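B12-binding domain-containing protein (PDB 6WTE) binds cobalamin and a [4Fe-4S] cluster and, as the radical SAM methylase TsrM, probably transfers methyl groups from S-adenosylmethionine by non-radical chemistry. Local coordinates at residues Cys475-Gly480 / Glu493-Ala498; His53-Phe56 / Ser60-Leu63; Arg247-Val252 / Ala281-Arg286; Leu541-Ala546 / Met558-Glu563. All coordinates share one frame; numbering follows the deposited sequence. Where two conformers were deposited one is given.

The four contacts lie apart in one chain. Contact 2 comes first in sequence, in the B12-binding domain, where helix 48-58 leads into strand 63-67. Contact 3 follows in the radical SAM core, where helices 249-261 and 278-294 meet. Contact 1 comes third, joining strand 475-476 and the residue after it to helix 491-503. Contact 4 comes last and sets helix 554-566 against the turn after helix 533-540. Contacts 1 and 3 lie on opposite sides of the chain's centre, their own centres 43 Å apart. Contacts 3 and 4 are the closest pair, with nearest atoms about 16 Å apart. Each packs its own part; side chains of contacts 1, 2 and 3 come to about 12 Å from cobalamin.

Contact 1 of 4, residues Cys475-Gly480 / Glu493-Ala498; sequences CYFSPG and ERWHGA
Phe477 packs on Trp495 and Ala498 in a small buried apolar cluster. Its CB starts the contact and lies 3.8 Å from Trp495 CH2. Next along the side chain, CG sits 3.9 Å from Trp495 CZ3. CD1 is at a similar distance from the same carbon. Trp495 CZ3 lies over one face of the Phe477 ring, 3.8 Å above its plane and displaced toward its rim. At the far end of the ring, Phe477 CE2 is 3.8 Å from Ala498 CB, and CZ is equally near this methyl. With CG anti to the backbone N (chi1 -168°), the ring extends from the chain toward helix 491-503 and spans Trp495 and Ala498, three residues apart on the same side of the helix.

The two aromatic side chains run past each other in opposite directions. The phenyl ring and the six-membered ring of Trp495 have centroids 5.0 Å apart and planes at 45°, so they meet obliquely. Cys475 adds a looser touch: its CB approaches the edge of the indole near the ring plane, 4.3 Å from Trp495 CZ2.

The contact ties helix 491-503 to strand 475-476, which pairs antiparallel with strands 404-412 and 436-437. Just beyond Phe477, Ser478 OG accepts a bond from Gly480 N and forms an ST turn. Leu409 and Leu482 also touch Phe477. The one polar atom of the indole, NE1, has a weak hydrogen bond to Gln437 OE1. Between the two segments the attraction is apolar, so the helix is held here by shape and burial rather than by directed polar bonds.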
loop_
_atom_site.group_PDB
_atom_site.type_symbol
_atom_site.label_atom_id
_atom_site.label_comp_id
_atom_site.label_asym_id
_atom_site.label_seq_id
_atom_site.Cartn_x
_atom_site.Cartn_y
_atom_site.Cartn_z
ATOM N N CYS A 475 -8.837 0.152 -15.811
ATOM C CA CYS A 475 -9.278 1.254 -14.963
ATOM C C CYS A 475 -10.770 1.488 -15.134
ATOM O O CYS A 475 -11.378 1.064 -16.119
ATOM C CB CYS A 475 -8.553 2.560 -15.300
ATOM S SG CYS A 475 -6.765 2.443 -15.118
ATOM N N TYR A 476 -11.343 2.191 -14.160
ATOM C CA TYR A 476 -12.681 2.753 -14.264
ATOM C C TYR A 476 -12.590 4.266 -14.135
ATOM O O TYR A 476 -11.846 4.784 -13.296
ATOM C CB TYR A 476 -13.627 2.221 -13.181
ATOM C CG TYR A 476 -15.013 2.824 -13.291
ATOM C CD1 TYR A 476 -15.971 2.260 -14.120
ATOM C CD2 TYR A 476 -15.355 3.974 -12.582
ATOM C CE1 TYR A 476 -17.230 2.806 -14.241
ATOM C CE2 TYR A 476 -16.612 4.534 -12.696
ATOM C CZ TYR A 476 -17.550 3.944 -13.526
ATOM O OH TYR A 476 -18.799 4.501 -13.642
ATOM N N PHE A 477 -13.341 4.963 -14.980
ATOM C CA PHE A 477 -13.496 6.406 -14.887
ATOM C C PHE A 477 -14.912 6.744 -15.323
ATOM O O PHE A 477 -15.339 6.329 -16.402
ATOM C CB PHE A 477 -12.467 7.126 -15.763
ATOM C CG PHE A 477 -12.368 8.596 -15.501
ATOM C CD1 PHE A 477 -12.124 9.073 -14.218
ATOM C CD2 PHE A 477 -12.507 9.504 -16.537
ATOM C CE1 PHE A 477 -12.028 10.430 -13.973
ATOM C CE2 PHE A 477 -12.412 10.869 -16.297
ATOM C CZ PHE A 477 -12.172 11.330 -15.017
ATOM N N SER A 478 -15.624 7.483 -14.485
ATOM C CA SER A 478 -17.035 7.743 -14.714
ATOM C C SER A 478 -17.269 8.303 -16.115
ATOM O O SER A 478 -16.658 9.316 -16.483
ATOM C CB SER A 478 -17.569 8.734 -13.687
ATOM O OG SER A 478 -18.895 9.095 -14.037
ATOM N N PRO A 479 -18.156 7.698 -16.908
ATOM C CA PRO A 479 -18.523 8.310 -18.192
ATOM C C PRO A 479 -19.110 9.704 -18.045
ATOM O O PRO A 479 -19.123 10.463 -19.022
ATOM C CB PRO A 479 -19.546 7.320 -18.770
ATOM C CG PRO A 479 -19.172 6.006 -18.137
ATOM C CD PRO A 479 -18.741 6.358 -16.738
ATOM N N GLY A 480 -19.604 10.068 -16.860
ATOM C CA GLY A 480 -20.062 11.430 -16.642
ATOM C C GLY A 480 -18.971 12.479 -16.730
ATOM O O GLY A 480 -19.289 13.674 -16.788
ATOM N N GLU A 493 -4.802 11.201 -24.199
ATOM C CA GLU A 493 -5.314 12.549 -24.415
ATOM C C GLU A 493 -6.579 12.792 -23.603
ATOM O O GLU A 493 -6.777 13.890 -23.067
ATOM C CB GLU A 493 -5.574 12.780 -25.902
ATOM C CG GLU A 493 -5.647 14.248 -26.298
ATOM C CD GLU A 493 -4.345 14.978 -26.024
ATOM O OE1 GLU A 493 -4.382 16.037 -25.363
ATOM O OE2 GLU A 493 -3.282 14.479 -26.456
ATOM N N ARG A 494 -7.456 11.786 -23.510
ATOM C CA ARG A 494 -8.645 11.923 -22.676
ATOM C C ARG A 494 -8.270 12.081 -21.209
ATOM O O ARG A 494 -8.877 12.882 -20.488
ATOM C CB ARG A 494 -9.570 10.720 -22.859
ATOM C CG ARG A 494 -10.180 10.594 -24.239
ATOM C CD ARG A 494 -11.402 9.689 -24.195
ATOM N NE ARG A 494 -11.806 9.237 -25.523
ATOM C CZ ARG A 494 -12.609 9.917 -26.336
ATOM N NH1 ARG A 494 -12.923 9.419 -27.524
ATOM N NH2 ARG A 494 -13.096 11.093 -25.963
ATOM N N TRP A 495 -7.279 11.314 -20.743
ATOM C CA TRP A 495 -6.823 11.488 -19.368
ATOM C C TRP A 495 -6.275 12.891 -19.154
ATOM O O TRP A 495 -6.534 13.516 -18.122
ATOM C CB TRP A 495 -5.752 10.455 -19.016
ATOM C CG TRP A 495 -6.252 9.081 -18.686
ATOM C CD1 TRP A 495 -5.986 7.928 -19.367
ATOM C CD2 TRP A 495 -7.093 8.712 -17.583
ATOM N NE1 TRP A 495 -6.608 6.862 -18.757
ATOM C CE2 TRP A 495 -7.298 7.317 -17.664
ATOM C CE3 TRP A 495 -7.701 9.424 -16.543
ATOM C CZ2 TRP A 495 -8.081 6.623 -16.742
ATOM C CZ3 TRP A 495 -8.477 8.731 -15.627
ATOM C CH2 TRP A 495 -8.659 7.347 -15.731
ATOM N N HIS A 496 -5.529 13.408 -20.134
ATOM C CA HIS A 496 -4.976 14.753 -20.027
ATOM C C HIS A 496 -6.086 15.783 -19.876
ATOM O O HIS A 496 -6.014 16.671 -19.020
ATOM C CB HIS A 496 -4.116 15.050 -21.261
ATOM C CG HIS A 496 -3.278 16.291 -21.150
ATOM N ND1 HIS A 496 -3.666 17.399 -20.426
ATOM C CD2 HIS A 496 -2.081 16.604 -21.699
ATOM C CE1 HIS A 496 -2.738 18.334 -20.523
ATOM N NE2 HIS A 496 -1.765 17.875 -21.289
ATOM N N GLY A 497 -7.137 15.664 -20.689
ATOM C CA GLY A 497 -8.243 16.601 -20.585
ATOM C C GLY A 497 -8.951 16.515 -19.249
ATOM O O GLY A 497 -9.364 17.532 -18.687
ATOM N N ALA A 498 -9.096 15.299 -18.718
ATOM C CA ALA A 498 -9.755 15.140 -17.427
ATOM C C ALA A 498 -8.928 15.759 -16.310
ATOM O O ALA A 498 -9.477 16.397 -15.403
ATOM C CB ALA A 498 -10.014 13.660 -17.149
#

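Contact 2 of 4, residues His53-Phe56 / Ser60-Leu63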
loop_
_atom_site.group_PDB
_atom_site.type_symbol
_atom_site.label_atom_id
_atom_site.label_comp_id
_atom_site.label_asym_id
_atom_site.label_seq_id
_atom_site.Cartn_x
_atom_site.Cartn_y
_atom_site.Cartn_z
ATOM N N HIS A 53 24.902 -11.092 -8.445
ATOM C CA HIS A 53 26.030 -11.937 -8.827
ATOM C C HIS A 53 26.979 -12.155 -7.660
ATOM O O HIS A 53 27.428 -13.282 -7.419
ATOM C CB HIS A 53 26.768 -11.314 -10.006
ATOM C CG HIS A 53 25.948 -11.247 -11.254
ATOM N ND1 HIS A 53 26.256 -10.411 -12.305
ATOM C CD2 HIS A 53 24.823 -11.908 -11.615
ATOM C CE1 HIS A 53 25.362 -10.567 -13.264
ATOM N NE2 HIS A 53 24.479 -11.467 -12.869
ATOM N N GLU A 54 27.287 -11.091 -6.914
ATOM C CA GLU A 54 28.144 -11.239 -5.743
ATOM C C GLU A 54 27.512 -12.173 -4.720
ATOM O O GLU A 54 28.172 -13.087 -4.214
ATOM C CB GLU A 54 28.438 -9.872 -5.119
ATOM C CG GLU A 54 29.182 -8.911 -6.029
ATOM C CD GLU A 54 29.216 -7.489 -5.485
ATOM O OE1 GLU A 54 28.284 -7.106 -4.741
ATOM O OE2 GLU A 54 30.174 -6.753 -5.802
ATOM N N TYR A 55 26.222 -11.979 -4.421
ATOM C CA TYR A 55 25.612 -12.731 -3.328
ATOM C C TYR A 55 25.602 -14.229 -3.615
ATOM O O TYR A 55 26.032 -15.033 -2.782
ATOM C CB TYR A 55 24.192 -12.235 -3.041
ATOM C CG TYR A 55 23.579 -12.992 -1.881
ATOM C CD1 TYR A 55 23.817 -12.601 -0.571
ATOM C CD2 TYR A 55 22.805 -14.126 -2.096
ATOM C CE1 TYR A 55 23.288 -13.308 0.494
ATOM C CE2 TYR A 55 22.275 -14.837 -1.040
ATOM C CZ TYR A 55 22.517 -14.428 0.250
ATOM O OH TYR A 55 21.984 -15.139 1.301
ATOM N N PHE A 56 25.096 -14.628 -4.785
ATOM C CA PHE A 56 24.899 -16.050 -5.050
ATOM C C PHE A 56 26.198 -16.794 -5.332
ATOM O O PHE A 56 26.221 -18.027 -5.255
ATOM C CB PHE A 56 23.911 -16.236 -6.196
ATOM C CG PHE A 56 22.488 -16.048 -5.777
ATOM C CD1 PHE A 56 21.859 -17.006 -4.995
ATOM C CD2 PHE A 56 21.786 -14.914 -6.133
ATOM C CE1 PHE A 56 20.556 -16.838 -4.591
ATOM C CE2 PHE A 56 20.480 -14.747 -5.732
ATOM C CZ PHE A 56 19.866 -15.711 -4.961
ATOM N N SER A 60 24.512 -19.741 -0.617
ATOM C CA SER A 60 23.581 -20.699 -1.210
ATOM C C SER A 60 22.390 -20.857 -0.276
ATOM O O SER A 60 22.271 -21.859 0.439
ATOM C CB SER A 60 24.260 -22.044 -1.480
ATOM O OG SER A 60 25.363 -21.890 -2.358
ATOM N N PRO A 61 21.487 -19.880 -0.253
ATOM C CA PRO A 61 20.284 -20.019 0.574
ATOM C C PRO A 61 19.429 -21.173 0.075
ATOM O O PRO A 61 19.432 -21.503 -1.111
ATOM C CB PRO A 61 19.568 -18.676 0.391
ATOM C CG PRO A 61 20.039 -18.184 -0.942
ATOM C CD PRO A 61 21.477 -18.634 -1.041
ATOM N N MET A 62 18.699 -21.800 0.994
ATOM C CA MET A 62 17.824 -22.898 0.604
ATOM C C MET A 62 16.420 -22.435 0.246
ATOM O O MET A 62 15.625 -23.245 -0.235
ATOM C CB MET A 62 17.765 -23.964 1.710
ATOM C CG MET A 62 17.452 -23.446 3.092
ATOM S SD MET A 62 15.677 -23.344 3.408
ATOM C CE MET A 62 15.680 -22.549 5.013
ATOM N N LEU A 63 16.118 -21.154 0.441
ATOM C CA LEU A 63 14.833 -20.567 0.085
ATOM C C LEU A 63 15.065 -19.090 -0.200
ATOM O O LEU A 63 15.830 -18.432 0.513
ATOM C CB LEU A 63 13.815 -20.746 1.216
ATOM C CG LEU A 63 12.431 -20.102 1.085
ATOM C CD1 LEU A 63 11.658 -20.665 -0.115
ATOM C CD2 LEU A 63 11.645 -20.306 2.382
HETATM O O HOH W 1 24.925 -20.533 -4.507
#
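Tyr55 has CG anti to its backbone N (chi1 -178°), whereas Phe56 has CG anti to its carbonyl carbon (chi1 -78°). These different rotations bring both rings from consecutive helix positions onto the ring of Pro61. Tyr55 CE2 lies 3.9 Å from Pro61 CD. Phe56 CE1 lies 3.9 Å from Pro61 CG. Both approaches are oblique. Tyr55 meets the proline from the opposite direction, while Phe56 crosses it at about a right angle. The two aromatics also touch: Tyr55 CD2 sits 4.0 Å above the centre of the Phe56 ring.

This is the return of a beta-alpha-beta crossover in the B12-binding domain. Helix 48-58 follows strand 35-40 and leads through Pro61 into strand 63-67, parallel to the first in the same sheet. Leu6 of strand 4-9 touches Tyr55, Phe56 and Pro61. An alanine in place of Pro61 would remove CG and CD, and is likely to leave a gap beside both aromatic rings.

Tyr55 OH is hydrogen-bonded to Glu37 OE1. One water bridges the turn: it donates to Phe56 O at 2.9 Å and is hydrogen-bonded to Ser60 OG at 2.6 Å.

Contact 3 of 4, residues Arg247-Val252 / Ala281-Arg286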
loop_
_atom_site.group_PDB
_atom_site.type_symbol
_atom_site.label_atom_id
_atom_site.label_comp_id
_atom_site.label_asym_id
_atom_site.label_seq_id
_atom_site.Cartn_x
_atom_site.Cartn_y
_atom_site.Cartn_z
ATOM N N ARG A 247 -1.751 -6.400 17.198
ATOM C CA ARG A 247 -0.492 -6.704 17.859
ATOM C C ARG A 247 -0.574 -6.356 19.338
ATOM O O ARG A 247 -1.307 -5.446 19.749
ATOM C CB ARG A 247 0.664 -5.937 17.222
ATOM C CG ARG A 247 0.910 -6.238 15.759
ATOM C CD ARG A 247 2.106 -5.442 15.270
ATOM N NE ARG A 247 3.325 -5.818 15.990
ATOM C CZ ARG A 247 4.448 -5.106 15.995
ATOM N NH1 ARG A 247 4.522 -3.969 15.314
ATOM N NH2 ARG A 247 5.501 -5.535 16.681
ATOM N N GLU A 248 0.199 -7.086 20.138
ATOM C CA GLU A 248 0.334 -6.767 21.555
ATOM C C GLU A 248 0.786 -5.325 21.728
ATOM O O GLU A 248 1.760 -4.889 21.109
ATOM C CB GLU A 248 1.344 -7.713 22.214
ATOM C CG GLU A 248 0.925 -9.177 22.313
ATOM C CD GLU A 248 -0.136 -9.445 23.375
ATOM O OE1 GLU A 248 -1.112 -8.674 23.489
ATOM O OE2 GLU A 248 0.013 -10.446 24.108
ATOM N N LEU A 249 0.068 -4.584 22.573
ATOM C CA LEU A 249 0.354 -3.163 22.738
ATOM C C LEU A 249 1.795 -2.941 23.175
ATOM O O LEU A 249 2.488 -2.071 22.635
ATOM C CB LEU A 249 -0.613 -2.560 23.756
ATOM C CG LEU A 249 -2.091 -2.623 23.364
ATOM C CD1 LEU A 249 -2.961 -2.327 24.577
ATOM C CD2 LEU A 249 -2.388 -1.652 22.241
ATOM N N ALA A 250 2.273 -3.740 24.128
ATOM C CA ALA A 250 3.638 -3.565 24.612
ATOM C C ALA A 250 4.663 -3.815 23.513
ATOM O O ALA A 250 5.707 -3.152 23.480
ATOM C CB ALA A 250 3.899 -4.493 25.796
ATOM N N SER A 251 4.385 -4.759 22.607
ATOM C CA SER A 251 5.326 -5.043 21.528
ATOM C C SER A 251 5.380 -3.898 20.526
ATOM O O SER A 251 6.466 -3.524 20.065
ATOM C CB SER A 251 4.950 -6.349 20.822
ATOM O OG SER A 251 5.017 -7.447 21.721
ATOM N N VAL A 252 4.220 -3.338 20.170
ATOM C CA VAL A 252 4.194 -2.193 19.259
ATOM C C VAL A 252 5.000 -1.035 19.838
ATOM O O VAL A 252 5.847 -0.445 19.158
ATOM C CB VAL A 252 2.746 -1.762 18.965
ATOM C CG1 VAL A 252 2.737 -0.616 17.979
ATOM C CG2 VAL A 252 1.944 -2.926 18.413
ATOM N N ALA A 281 -6.381 1.387 19.145
ATOM C CA ALA A 281 -5.635 2.604 18.848
ATOM C C ALA A 281 -5.520 3.490 20.082
ATOM O O ALA A 281 -4.438 4.003 20.395
ATOM C CB ALA A 281 -6.307 3.364 17.703
ATOM N N LYS A 282 -6.633 3.677 20.800
ATOM C CA LYS A 282 -6.601 4.507 21.999
ATOM C C LYS A 282 -5.741 3.880 23.091
ATOM O O LYS A 282 -5.003 4.586 23.784
ATOM C CB LYS A 282 -8.017 4.762 22.508
ATOM C CG LYS A 282 -8.773 5.765 21.659
ATOM C CD LYS A 282 -10.172 6.010 22.200
ATOM C CE LYS A 282 -10.825 7.187 21.499
ATOM N NZ LYS A 282 -12.185 7.472 22.058
ATOM N N ASN A 283 -5.810 2.556 23.258
ATOM C CA ASN A 283 -4.942 1.902 24.234
ATOM C C ASN A 283 -3.472 2.060 23.862
ATOM O O ASN A 283 -2.611 2.233 24.738
ATOM C CB ASN A 283 -5.297 0.417 24.345
ATOM C CG ASN A 283 -6.553 0.173 25.152
ATOM O OD1 ASN A 283 -6.943 0.996 25.978
ATOM N ND2 ASN A 283 -7.192 -0.970 24.920
ATOM N N LEU A 284 -3.164 1.997 22.566
ATOM C CA LEU A 284 -1.792 2.195 22.114
ATOM C C LEU A 284 -1.297 3.595 22.459
ATOM O O LEU A 284 -0.186 3.766 22.976
ATOM C CB LEU A 284 -1.704 1.963 20.611
ATOM C CG LEU A 284 -0.269 2.027 20.090
ATOM C CD1 LEU A 284 0.476 0.785 20.540
ATOM C CD2 LEU A 284 -0.260 2.155 18.578
ATOM N N LEU A 285 -2.106 4.617 22.153
ATOM C CA LEU A 285 -1.705 5.989 22.442
ATOM C C LEU A 285 -1.528 6.201 23.940
ATOM O O LEU A 285 -0.564 6.843 24.376
ATOM C CB LEU A 285 -2.734 6.962 21.869
ATOM C CG LEU A 285 -2.851 6.899 20.342
ATOM C CD1 LEU A 285 -4.044 7.722 19.863
ATOM C CD2 LEU A 285 -1.565 7.370 19.676
ATOM N N ARG A 286 -2.432 5.635 24.744
ATOM C CA ARG A 286 -2.303 5.730 26.194
ATOM C C ARG A 286 -0.975 5.152 26.673
ATOM O O ARG A 286 -0.327 5.721 27.558
ATOM C CB ARG A 286 -3.473 5.019 26.876
ATOM C CG ARG A 286 -4.823 5.718 26.714
ATOM C CD ARG A 286 -5.910 5.027 27.531
ATOM N NE ARG A 286 -7.222 5.624 27.290
ATOM C CZ ARG A 286 -8.177 5.060 26.557
ATOM N NH1 ARG A 286 -7.980 3.869 26.001
ATOM N NH2 ARG A 286 -9.335 5.684 26.387
#
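Val252 meets Leu284 through one methyl and a flat group through the other. Its CG2 lies 3.8 Å above one face of the Arg247 guanidinium, toward the rim. NH1 of this guanidinium bonds Leu222 O, and NH2 bonds Ser195 O and forms a salt bridge with Glu255. Tyr197 is a cation-pi partner of the same group. The amide of Asn283 is a second flat group. Its OD1 accepts a weak bond from Arg286 NH1 at 3.1 Å; toward Leu249 the residue presents CB.

Across the contact, Val252 CG1 is 3.7 Å from Leu284 CD1. The two side chains cross at about a right angle. Leu284 has CG anti to the backbone N (chi1 -175°), which carries its methyls to Val252. Leu249 sets its two methyls on neighbouring residues of the opposing helix. CD1 lies 3.6 Å from Asn283 CB, and CD2 lies 3.7 Å from Leu284 N and 4.0 Å from Leu284 CB.

Glu248 is the N-cap residue of helix 249-261, so the contact uses its first turn. This helix leads into strand 266-269, which pairs parallel with 219-221, and helix 278-294 connects 266-269 to 304-309. Two successive helices thus pack side by side in what is probably a partial TIM barrel, as in radical SAM cores. Val252 also reaches Ile221 of strand 219-221, while Leu285 packs on helix 316-325.

Contact 4 of 4, residues Leu541-Ala546 / Met558-Glu563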
loop_
_atom_site.group_PDB
_atom_site.type_symbol
_atom_site.label_atom_id
_atom_site.label_comp_id
_atom_site.label_asym_id
_atom_site.label_seq_id
_atom_site.Cartn_x
_atom_site.Cartn_y
_atom_site.Cartn_z
ATOM N N LEU A 541 18.509 20.286 3.583
ATOM C CA LEU A 541 18.289 21.076 4.783
ATOM C C LEU A 541 17.909 20.233 5.995
ATOM O O LEU A 541 17.696 20.791 7.077
ATOM C CB LEU A 541 17.207 22.125 4.520
ATOM C CG LEU A 541 17.581 23.249 3.551
ATOM C CD1 LEU A 541 16.346 24.022 3.128
ATOM C CD2 LEU A 541 18.594 24.180 4.185
ATOM N N GLY A 542 17.817 18.917 5.845
ATOM C CA GLY A 542 17.467 18.069 6.973
ATOM C C GLY A 542 16.057 18.269 7.486
ATOM O O GLY A 542 15.841 18.293 8.706
ATOM N N TYR A 543 15.094 18.439 6.588
ATOM C CA TYR A 543 13.704 18.544 7.001
ATOM C C TYR A 543 13.178 17.169 7.383
ATOM O O TYR A 543 13.579 16.147 6.821
ATOM C CB TYR A 543 12.848 19.150 5.889
ATOM C CG TYR A 543 12.853 20.661 5.884
ATOM C CD1 TYR A 543 13.846 21.365 5.222
ATOM C CD2 TYR A 543 11.870 21.382 6.548
ATOM C CE1 TYR A 543 13.860 22.743 5.214
ATOM C CE2 TYR A 543 11.873 22.768 6.544
ATOM C CZ TYR A 543 12.876 23.441 5.876
ATOM O OH TYR A 543 12.906 24.814 5.860
ATOM N N THR A 544 12.286 17.152 8.368
ATOM C CA THR A 544 11.749 15.916 8.911
ATOM C C THR A 544 10.238 15.870 8.704
ATOM O O THR A 544 9.599 16.871 8.379
ATOM C CB THR A 544 12.096 15.779 10.400
ATOM O OG1 THR A 544 11.489 16.848 11.136
ATOM C CG2 THR A 544 13.614 15.828 10.605
ATOM N N GLY A 545 9.671 14.678 8.872
ATOM C CA GLY A 545 8.233 14.518 8.803
ATOM C C GLY A 545 7.746 14.114 7.429
ATOM O O GLY A 545 8.501 14.003 6.457
ATOM N N ALA A 546 6.435 13.894 7.354
ATOM C CA ALA A 546 5.817 13.529 6.088
ATOM C C ALA A 546 6.052 14.620 5.051
ATOM O O ALA A 546 6.081 15.810 5.366
ATOM C CB ALA A 546 4.314 13.285 6.274
ATOM N N MET A 558 12.748 25.521 -1.036
ATOM C CA MET A 558 13.699 25.521 -2.143
ATOM C C MET A 558 14.556 26.785 -2.142
ATOM O O MET A 558 15.763 26.722 -2.407
ATOM C CB MET A 558 12.951 25.345 -3.467
ATOM C CG MET A 558 12.431 23.925 -3.647
ATOM S SD MET A 558 11.547 23.593 -5.188
ATOM C CE MET A 558 10.126 24.675 -5.044
ATOM N N ARG A 559 13.969 27.937 -1.802
ATOM C CA ARG A 559 14.776 29.148 -1.698
ATOM C C ARG A 559 15.825 29.005 -0.605
ATOM O O ARG A 559 16.990 29.375 -0.797
ATOM C CB ARG A 559 13.888 30.363 -1.423
ATOM C CG ARG A 559 14.659 31.684 -1.399
ATOM C CD ARG A 559 13.934 32.747 -0.569
ATOM N NE ARG A 559 13.947 32.376 0.841
ATOM C CZ ARG A 559 14.965 32.630 1.657
ATOM N NH1 ARG A 559 16.029 33.273 1.202
ATOM N NH2 ARG A 559 14.913 32.247 2.924
ATOM N N LYS A 560 15.431 28.461 0.550
ATOM C CA LYS A 560 16.364 28.352 1.662
ATOM C C LYS A 560 17.461 27.343 1.364
ATOM O O LYS A 560 18.599 27.519 1.811
ATOM C CB LYS A 560 15.627 27.973 2.948
ATOM C CG LYS A 560 16.445 28.257 4.205
ATOM C CD LYS A 560 15.572 28.450 5.435
ATOM C CE LYS A 560 15.233 27.119 6.079
ATOM N NZ LYS A 560 14.238 27.274 7.175
ATOM N N ALA A 561 17.146 26.296 0.595
ATOM C CA ALA A 561 18.172 25.339 0.194
ATOM C C ALA A 561 19.181 25.976 -0.751
ATOM O O ALA A 561 20.386 25.701 -0.661
ATOM C CB ALA A 561 17.525 24.118 -0.454
ATOM N N ARG A 562 18.709 26.821 -1.675
ATOM C CA ARG A 562 19.637 27.582 -2.506
ATOM C C ARG A 562 20.522 28.475 -1.644
ATOM O O ARG A 562 21.740 28.551 -1.856
ATOM C CB ARG A 562 18.867 28.419 -3.534
ATOM C CG ARG A 562 17.972 27.616 -4.476
ATOM C CD ARG A 562 17.473 28.465 -5.648
ATOM N NE ARG A 562 16.491 29.484 -5.263
ATOM C CZ ARG A 562 15.170 29.324 -5.335
ATOM N NH1 ARG A 562 14.651 28.182 -5.771
ATOM N NH2 ARG A 562 14.360 30.307 -4.971
ATOM N N GLU A 563 19.928 29.118 -0.632
ATOM C CA GLU A 563 20.675 30.007 0.257
ATOM C C GLU A 563 21.719 29.249 1.072
ATOM O O GLU A 563 22.866 29.696 1.198
ATOM C CB GLU A 563 19.698 30.732 1.185
ATOM C CG GLU A 563 20.300 31.845 2.011
ATOM C CD GLU A 563 19.238 32.644 2.741
ATOM O OE1 GLU A 563 18.599 33.487 2.083
ATOM O OE2 GLU A 563 19.035 32.425 3.960
#
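A Schellman motif ends helix 533-540, and Leu541 and Tyr543 beside it meet the last helix of the model, 554-566, through Lys560 and Ala561. Gly542 makes the turn with positive phi (66°). Leu541, just before it, points toward helix 554-566. Its CD1 lies 3.5 Å from Ala561 N and 3.8 Å from Ala561 CB. The same methyl is 4.0 Å from Lys560 CB, so one branch of the leucine covers the helix backbone between these two residues. Leu541 CG follows at 4.0 Å from Ala561 CA, and the other methyl, CD2, lies 4.1 Å from Lys560 O. CD1 also sits at the edge of the Tyr543 ring, in its plane. Replacing Leu541 by an alanine would probably open a gap beside Ala561 and leave the Tyr543 ring edge without this neighbour.

Tyr543 makes the polar part of the contact. Lys560 NZ donates to Tyr543 OH at 3.1 Å. The lysine chain bends at chi3 (85°), which turns its amine to the hydroxyl, and the two side chains cross at about a right angle. His550 meets the Tyr543 ring edge-to-face, and Leu538 and Ile557 touch it as well.

The contact thus combines a leucine laid on helix backbone with one lysine-tyrosine bond at the surface. The amine donates and the phenol oxygen accepts; the positive charge beside it would probably make the hydroxyl somewhat more acidic.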